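Local coordinates for protein diguanylate cyclase (Xanthomonas campestris pv. campestris, PDB 5H5O) that binds cyclic GMP through its cyclic nucleotide-binding domain and, as a whole protein, probably makes cyclic di-GMP from two GTP, at residues 6-17 / 104-115. Numbering follows the deposited sequence.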
HETATM    1  N   MSE A   6      -9.596 -12.292  -0.371  1.00 26.73           N
HETATM    2  CA  MSE A   6      -9.380 -12.229   1.051  1.00 25.91           C
HETATM    3  C   MSE A   6      -9.070 -13.640   1.535  1.00 26.52           C
HETATM    4  O   MSE A   6      -9.356 -14.619   0.827  1.00 21.74           O
HETATM    5  CB  MSE A   6     -10.657 -11.733   1.733  1.00 24.03           C
HETATM    6  CG  MSE A   6     -11.332 -10.584   1.015  1.00 22.22           C
HETATM    7 SE   MSE A   6     -10.310  -8.997   1.263  0.49 44.88          SE
HETATM    8  CE  MSE A   6     -10.559  -8.747   3.178  1.00 57.56           C
ATOM      9  N   THR A   7      -8.501 -13.741   2.735  1.00 25.74           N
ATOM     10  CA  THR A   7      -8.385 -15.020   3.442  1.00 19.62           C
ATOM     11  C   THR A   7      -9.737 -15.347   4.124  1.00 17.68           C
ATOM     12  O   THR A   7     -10.644 -14.496   4.179  1.00 16.48           O
ATOM     13  CB  THR A   7      -7.278 -14.969   4.511  1.00 26.34           C
ATOM     14  OG1 THR A   7      -7.660 -14.054   5.536  1.00 22.56           O
ATOM     15  CG2 THR A   7      -5.941 -14.509   3.902  1.00 25.73           C
ATOM     16  N   ALA A   8      -9.885 -16.569   4.620  1.00 22.83           N
ATOM     17  CA  ALA A   8     -11.127 -16.953   5.305  1.00 30.64           C
ATOM     18  C   ALA A   8     -11.327 -16.064   6.549  1.00 29.39           C
ATOM     19  O   ALA A   8     -12.414 -15.541   6.806  1.00 23.10           O
ATOM     20  CB  ALA A   8     -11.087 -18.419   5.693  1.00 14.32           C
ATOM     21  N   GLU A   9     -10.252 -15.891   7.304  1.00 23.03           N
ATOM     22  CA  GLU A   9     -10.261 -15.020   8.470  1.00 24.65           C
ATOM     23  C   GLU A   9     -10.719 -13.592   8.135  1.00 22.83           C
ATOM     24  O   GLU A   9     -11.592 -13.029   8.797  1.00 27.65           O
ATOM     25  CB  GLU A   9      -8.848 -14.971   9.044  1.00 21.18           C
ATOM     26  CG  GLU A   9      -8.691 -14.040  10.201  1.00 30.90           C
ATOM     27  CD  GLU A   9      -7.258 -14.040  10.718  1.00 38.03           C
ATOM     28  OE1 GLU A   9      -6.315 -14.010   9.886  1.00 28.34           O
ATOM     29  OE2 GLU A   9      -7.097 -14.100  11.953  1.00 33.69           O
ATOM     30  N   GLU A  10     -10.114 -13.006   7.109  1.00 19.92           N
ATOM     31  CA  GLU A  10     -10.538 -11.686   6.645  1.00 27.22           C
ATOM     32  C   GLU A  10     -12.029 -11.635   6.284  1.00 29.74           C
ATOM     33  O   GLU A  10     -12.753 -10.713   6.690  1.00 24.79           O
ATOM     34  CB  GLU A  10      -9.680 -11.241   5.458  1.00 23.30           C
ATOM     35  CG  GLU A  10      -8.232 -10.928   5.824  1.00 25.67           C
ATOM     36  CD  GLU A  10      -7.342 -10.753   4.597  1.00 28.25           C
ATOM     37  OE1 GLU A  10      -7.819 -10.963   3.459  1.00 25.27           O
ATOM     38  OE2 GLU A  10      -6.160 -10.397   4.772  1.00 30.12           O
ATOM     39  N   LEU A  11     -12.483 -12.631   5.526  1.00 22.96           N
ATOM     40  CA  LEU A  11     -13.862 -12.654   5.067  1.00 28.01           C
ATOM     41  C   LEU A  11     -14.772 -12.599   6.273  1.00 20.19           C
ATOM     42  O   LEU A  11     -15.658 -11.760   6.321  1.00 18.57           O
ATOM     43  CB  LEU A  11     -14.154 -13.914   4.243  1.00 25.15           C
ATOM     44  CG  LEU A  11     -14.646 -13.799   2.799  1.00 35.54           C
ATOM     45  CD1 LEU A  11     -14.239 -12.474   2.154  1.00 23.93           C
ATOM     46  CD2 LEU A  11     -14.155 -15.014   1.962  1.00 23.54           C
ATOM     47  N   ALA A  12     -14.527 -13.471   7.252  1.00 23.93           N
ATOM     48  CA  ALA A  12     -15.364 -13.532   8.444  1.00 21.36           C
ATOM     49  C   ALA A  12     -15.299 -12.238   9.260  1.00 27.31           C
ATOM     50  O   ALA A  12     -16.339 -11.696   9.658  1.00 22.48           O
ATOM     51  CB  ALA A  12     -14.988 -14.729   9.330  1.00 22.96           C
ATOM     52  N   PHE A  13     -14.084 -11.750   9.517  1.00 20.93           N
ATOM     53  CA  PHE A  13     -13.935 -10.556  10.351  1.00 25.36           C
ATOM     54  C   PHE A  13     -14.385  -9.256   9.686  1.00 20.60           C
ATOM     55  O   PHE A  13     -14.990  -8.410  10.347  1.00 22.55           O
ATOM     56  CB  PHE A  13     -12.522 -10.432  10.940  1.00 19.20           C
ATOM     57  CG  PHE A  13     -12.314 -11.289  12.155  1.00 23.29           C
ATOM     58  CD1 PHE A  13     -12.902 -10.950  13.369  1.00 25.90           C
ATOM     59  CD2 PHE A  13     -11.566 -12.456  12.080  1.00 23.24           C
ATOM     60  CE1 PHE A  13     -12.732 -11.749  14.502  1.00 23.93           C
ATOM     61  CE2 PHE A  13     -11.381 -13.265  13.209  1.00 22.63           C
ATOM     62  CZ  PHE A  13     -11.967 -12.909  14.428  1.00 27.52           C
ATOM     63  N   PHE A  14     -14.066  -9.088   8.403  1.00 18.65           N
ATOM     64  CA  PHE A  14     -14.540  -7.927   7.661  1.00 21.78           C
ATOM     65  C   PHE A  14     -16.063  -7.957   7.583  1.00 22.67           C
ATOM     66  O   PHE A  14     -16.710  -6.913   7.679  1.00 15.94           O
ATOM     67  CB  PHE A  14     -13.952  -7.892   6.246  1.00 21.34           C
ATOM     68  CG  PHE A  14     -12.547  -7.321   6.181  1.00 26.50           C
ATOM     69  CD1 PHE A  14     -12.294  -6.154   5.478  1.00 30.13           C
ATOM     70  CD2 PHE A  14     -11.495  -7.941   6.845  1.00 21.01           C
ATOM     71  CE1 PHE A  14     -11.002  -5.614   5.421  1.00 25.05           C
ATOM     72  CE2 PHE A  14     -10.212  -7.419   6.787  1.00 28.28           C
ATOM     73  CZ  PHE A  14      -9.967  -6.247   6.060  1.00 18.20           C
ATOM     74  N   ALA A  15     -16.627  -9.149   7.382  1.00 20.15           N
ATOM     75  CA  ALA A  15     -18.086  -9.291   7.391  1.00 21.56           C
ATOM     76  C   ALA A  15     -18.675  -8.811   8.715  1.00 19.51           C
ATOM     77  O   ALA A  15     -19.617  -8.020   8.734  1.00 27.43           O
ATOM     78  CB  ALA A  15     -18.482 -10.743   7.124  1.00 22.62           C
ATOM     79  N   ARG A  16     -18.119  -9.275   9.829  1.00 20.11           N
ATOM     80  CA  ARG A  16     -18.640  -8.887  11.148  1.00 22.50           C
ATOM     81  C   ARG A  16     -18.486  -7.407  11.532  1.00 26.81           C
ATOM     82  O   ARG A  16     -19.398  -6.812  12.099  1.00 24.80           O
ATOM     83  CB  ARG A  16     -18.068  -9.790  12.239  1.00 24.32           C
ATOM     84  CG  ARG A  16     -18.665 -11.206  12.180  1.00 21.73           C
ATOM     85  CD  ARG A  16     -18.156 -12.076  13.277  1.00 27.20           C
ATOM     86  NE  ARG A  16     -18.469 -11.517  14.578  1.00 23.59           N
ATOM     87  CZ  ARG A  16     -19.644 -11.633  15.190  1.00 34.14           C
ATOM     88  NH1 ARG A  16     -20.645 -12.308  14.622  1.00 27.61           N
ATOM     89  NH2 ARG A  16     -19.817 -11.069  16.385  1.00 39.40           N
ATOM     90  N   PHE A  17     -17.339  -6.815  11.223  1.00 23.98           N
ATOM     91  CA  PHE A  17     -17.104  -5.402  11.538  1.00 27.36           C
ATOM     92  C   PHE A  17     -17.828  -4.479  10.563  1.00 27.36           C
ATOM     93  O   PHE A  17     -18.118  -3.331  10.878  1.00 25.68           O
ATOM     94  CB  PHE A  17     -15.596  -5.093  11.564  1.00 17.81           C
ATOM     95  CG  PHE A  17     -14.924  -5.515  12.834  1.00 28.67           C
ATOM     96  CD1 PHE A  17     -14.549  -4.572  13.780  1.00 30.77           C
ATOM     97  CD2 PHE A  17     -14.701  -6.865  13.106  1.00 27.62           C
ATOM     98  CE1 PHE A  17     -13.944  -4.965  14.978  1.00 32.45           C
ATOM     99  CE2 PHE A  17     -14.089  -7.261  14.281  1.00 30.00           C
ATOM    100  CZ  PHE A  17     -13.710  -6.303  15.226  1.00 37.18           C
ATOM    101  N   HIS A 104      -8.826  -3.807  17.078  1.00 47.24           N
ATOM    102  CA  HIS A 104      -9.084  -5.130  17.635  1.00 41.55           C
ATOM    103  C   HIS A 104      -8.115  -6.193  17.107  1.00 29.26           C
ATOM    104  O   HIS A 104      -7.757  -7.132  17.827  1.00 34.27           O
ATOM    105  CB  HIS A 104     -10.540  -5.546  17.397  1.00 37.76           C
ATOM    106  CG  HIS A 104     -10.840  -6.954  17.815  1.00 51.53           C
ATOM    107  ND1 HIS A 104     -10.691  -8.029  16.968  1.00 56.49           N
ATOM    108  CD2 HIS A 104     -11.275  -7.462  18.993  1.00 60.41           C
ATOM    109  CE1 HIS A 104     -11.024  -9.140  17.602  1.00 59.28           C
ATOM    110  NE2 HIS A 104     -11.383  -8.823  18.832  1.00 61.45           N
ATOM    111  N   ASP A 105      -7.690  -6.050  15.855  1.00 24.61           N
ATOM    112  CA  ASP A 105      -6.801  -7.050  15.276  1.00 31.66           C
ATOM    113  C   ASP A 105      -5.772  -6.448  14.323  1.00 32.34           C
ATOM    114  O   ASP A 105      -5.840  -6.660  13.100  1.00 25.13           O
ATOM    115  CB  ASP A 105      -7.597  -8.150  14.578  1.00 38.36           C
ATOM    116  CG  ASP A 105      -6.794  -9.424  14.412  1.00 43.58           C
ATOM    117  OD1 ASP A 105      -5.552  -9.372  14.513  1.00 38.23           O
ATOM    118  OD2 ASP A 105      -7.402 -10.479  14.175  1.00 38.58           O
ATOM    119  N   PRO A 106      -4.794  -5.723  14.888  1.00 26.23           N
ATOM    120  CA  PRO A 106      -3.819  -5.026  14.059  1.00 23.89           C
ATOM    121  C   PRO A 106      -3.032  -5.977  13.191  1.00 24.25           C
ATOM    122  O   PRO A 106      -2.680  -5.600  12.069  1.00 20.50           O
ATOM    123  CB  PRO A 106      -2.898  -4.346  15.080  1.00 26.76           C
ATOM    124  CG  PRO A 106      -3.102  -5.101  16.362  1.00 27.64           C
ATOM    125  CD  PRO A 106      -4.519  -5.567  16.333  1.00 24.56           C
ATOM    126  N   SER A 107      -2.768  -7.182  13.687  1.00 21.71           N
ATOM    127  CA  SER A 107      -1.959  -8.136  12.939  1.00 21.59           C
ATOM    128  C   SER A 107      -2.680  -8.577  11.658  1.00 34.55           C
ATOM    129  O   SER A 107      -2.071  -8.667  10.586  1.00 25.05           O
ATOM    130  CB  SER A 107      -1.591  -9.340  13.815  1.00 28.67           C
ATOM    131  OG  SER A 107      -0.744 -10.245  13.119  1.00 35.97           O
HETATM  132  N   MSE A 108      -3.975  -8.860  11.771  1.00 29.55           N
HETATM  133  CA  MSE A 108      -4.730  -9.275  10.597  1.00 30.52           C
HETATM  134  C   MSE A 108      -4.745  -8.170   9.568  1.00 21.20           C
HETATM  135  O   MSE A 108      -4.531  -8.432   8.382  1.00 21.37           O
HETATM  136  CB  MSE A 108      -6.170  -9.657  10.934  1.00 32.04           C
HETATM  137  CG  MSE A 108      -6.931 -10.111   9.695  1.00 34.51           C
HETATM  138 SE   MSE A 108      -8.764 -10.504  10.097  0.35 42.43          SE
HETATM  139  CE  MSE A 108      -9.443  -8.699  10.294  1.00 25.37           C
ATOM    140  N   VAL A 109      -4.968  -6.938  10.034  1.00 21.74           N
ATOM    141  CA  VAL A 109      -5.001  -5.760   9.166  1.00 25.36           C
ATOM    142  C   VAL A 109      -3.653  -5.502   8.473  1.00 22.96           C
ATOM    143  O   VAL A 109      -3.610  -5.166   7.287  1.00 22.23           O
ATOM    144  CB  VAL A 109      -5.446  -4.500   9.954  1.00 25.71           C
ATOM    145  CG1 VAL A 109      -5.323  -3.238   9.112  1.00 23.77           C
ATOM    146  CG2 VAL A 109      -6.867  -4.669  10.442  1.00 21.69           C
ATOM    147  N   ALA A 110      -2.556  -5.669   9.206  1.00 24.94           N
ATOM    148  CA  ALA A 110      -1.234  -5.430   8.622  1.00 27.05           C
ATOM    149  C   ALA A 110      -0.997  -6.387   7.471  1.00 19.82           C
ATOM    150  O   ALA A 110      -0.476  -6.010   6.418  1.00 23.23           O
ATOM    151  CB  ALA A 110      -0.128  -5.570   9.682  1.00 20.92           C
ATOM    152  N   HIS A 111      -1.382  -7.643   7.679  1.00 20.12           N
ATOM    153  CA  HIS A 111      -1.233  -8.648   6.637  1.00 24.59           C
ATOM    154  C   HIS A 111      -2.091  -8.274   5.424  1.00 24.45           C
ATOM    155  O   HIS A 111      -1.649  -8.360   4.257  1.00 19.55           O
ATOM    156  CB  HIS A 111      -1.597 -10.026   7.190  1.00 33.71           C
ATOM    157  CG  HIS A 111      -1.225 -11.156   6.285  1.00 59.35           C
ATOM    158  ND1 HIS A 111      -2.150 -11.827   5.511  1.00 67.34           N
ATOM    159  CD2 HIS A 111      -0.029 -11.739   6.031  1.00 66.31           C
ATOM    160  CE1 HIS A 111      -1.540 -12.769   4.816  1.00 68.22           C
ATOM    161  NE2 HIS A 111      -0.252 -12.738   5.114  1.00 70.35           N
ATOM    162  N   PHE A 112      -3.311  -7.820   5.696  1.00 20.48           N
ATOM    163  CA  PHE A 112      -4.170  -7.366   4.614  1.00 20.96           C
ATOM    164  C   PHE A 112      -3.567  -6.156   3.895  1.00 25.60           C
ATOM    165  O   PHE A 112      -3.587  -6.093   2.666  1.00 26.29           O
ATOM    166  CB  PHE A 112      -5.579  -7.030   5.115  1.00 14.66           C
ATOM    167  CG  PHE A 112      -6.378  -6.220   4.135  1.00 21.04           C
ATOM    168  CD1 PHE A 112      -6.969  -6.830   3.025  1.00 23.47           C
ATOM    169  CD2 PHE A 112      -6.533  -4.852   4.306  1.00 18.07           C
ATOM    170  CE1 PHE A 112      -7.697  -6.088   2.105  1.00 23.38           C
ATOM    171  CE2 PHE A 112      -7.258  -4.102   3.389  1.00 23.41           C
ATOM    172  CZ  PHE A 112      -7.841  -4.721   2.284  1.00 25.86           C
ATOM    173  N   LEU A 113      -3.053  -5.185   4.652  1.00 16.48           N
ATOM    174  CA  LEU A 113      -2.522  -3.971   4.024  1.00 16.94           C
ATOM    175  C   LEU A 113      -1.305  -4.287   3.157  1.00 20.01           C
ATOM    176  O   LEU A 113      -1.067  -3.683   2.103  1.00 24.05           O
ATOM    177  CB  LEU A 113      -2.141  -2.947   5.097  1.00 24.71           C
ATOM    178  CG  LEU A 113      -3.315  -2.286   5.814  1.00 26.92           C
ATOM    179  CD1 LEU A 113      -2.830  -1.409   6.981  1.00 23.85           C
ATOM    180  CD2 LEU A 113      -4.156  -1.468   4.837  1.00 24.79           C
ATOM    181  N   ARG A 114      -0.512  -5.224   3.637  1.00 24.21           N
ATOM    182  CA  ARG A 114       0.638  -5.706   2.907  1.00 22.56           C
ATOM    183  C   ARG A 114       0.210  -6.311   1.565  1.00 33.23           C
ATOM    184  O   ARG A 114       0.766  -5.969   0.516  1.00 26.21           O
ATOM    185  CB  ARG A 114       1.339  -6.747   3.771  1.00 22.12           C
ATOM    186  CG  ARG A 114       2.649  -7.214   3.254  1.00 41.95           C
ATOM    187  CD  ARG A 114       3.456  -7.757   4.408  1.00 47.22           C
ATOM    188  NE  ARG A 114       4.651  -8.431   3.934  1.00 55.83           N
ATOM    189  CZ  ARG A 114       5.415  -9.193   4.705  1.00 56.65           C
ATOM    190  NH1 ARG A 114       5.098  -9.365   5.987  1.00 56.60           N
ATOM    191  NH2 ARG A 114       6.488  -9.782   4.194  1.00 48.72           N
ATOM    192  N   ARG A 115      -0.780  -7.206   1.604  1.00 24.60           N
ATOM    193  CA  ARG A 115      -1.316  -7.776   0.382  1.00 28.79           C
ATOM    194  C   ARG A 115      -1.916  -6.708  -0.533  1.00 24.74           C
ATOM    195  O   ARG A 115      -1.812  -6.815  -1.743  1.00 26.39           O
ATOM    196  CB  ARG A 115      -2.348  -8.872   0.670  1.00 26.66           C
ATOM    197  CG  ARG A 115      -1.784 -10.086   1.376  1.00 31.26           C
ATOM    198  CD  ARG A 115      -2.520 -11.372   0.945  1.00 43.15           C
ATOM    199  NE  ARG A 115      -3.937 -11.149   0.654  1.00 30.43           N
ATOM    200  CZ  ARG A 115      -4.852 -10.896   1.583  1.00 26.42           C
ATOM    201  NH1 ARG A 115      -4.488 -10.813   2.860  1.00 25.29           N
ATOM    202  NH2 ARG A 115      -6.119 -10.694   1.234  1.00 31.21           N
TER
HETATM  203  O   HOH W   1      -4.898 -10.709   6.973  1.00 28.39           O
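E10 and R115 form a bidentate salt bridge between two helices of the cyclic nucleotide-binding domain. Helix 8-17 precedes the beta-roll and packs against helix 106-121, the last helix after it. The segment axes cross at -115° and come within 11.0 Å. R115 grips the E10 carboxylate end-on with two nitrogens. R115 NH1 lies 2.6 Å from E10 OE2, in a nearly straight bond. R115 NH2 gives a bond of 2.8 Å to E10 OE1, on its syn lone pair. The carboxylate and guanidinium planes are nearly coplanar.

E10 also belongs to a capping box. T7 N donates to E10 OE1 from above the carboxylate plane, and E10 N donates to T7 OG1. A helix cap and an interhelical bridge thus share one carboxylate. This network probably favours the charged form of E10.

The selenomethionine M108 is a knob among E9, E10, F13 and F14. Its CG is anti to the backbone N (chi1 -179°), and a bend at chi3 brings CE to 3.6 Å from F13 CB. Deeper in, F14 points its ring edge at one face of F112, with the planes at 60°. M6, also a selenomethionine, brings SE into an oblique Met-aromatic contact with F112. L101 of helix 95-104 and I41 of the roll also pack on F14. F112 approaches E68, a cyclic GMP-binding residue, so the contact borders the nucleotide site. One water joins the helices, donating to E10 OE2 at 2.6 Å and to M108 O at 2.7 Å.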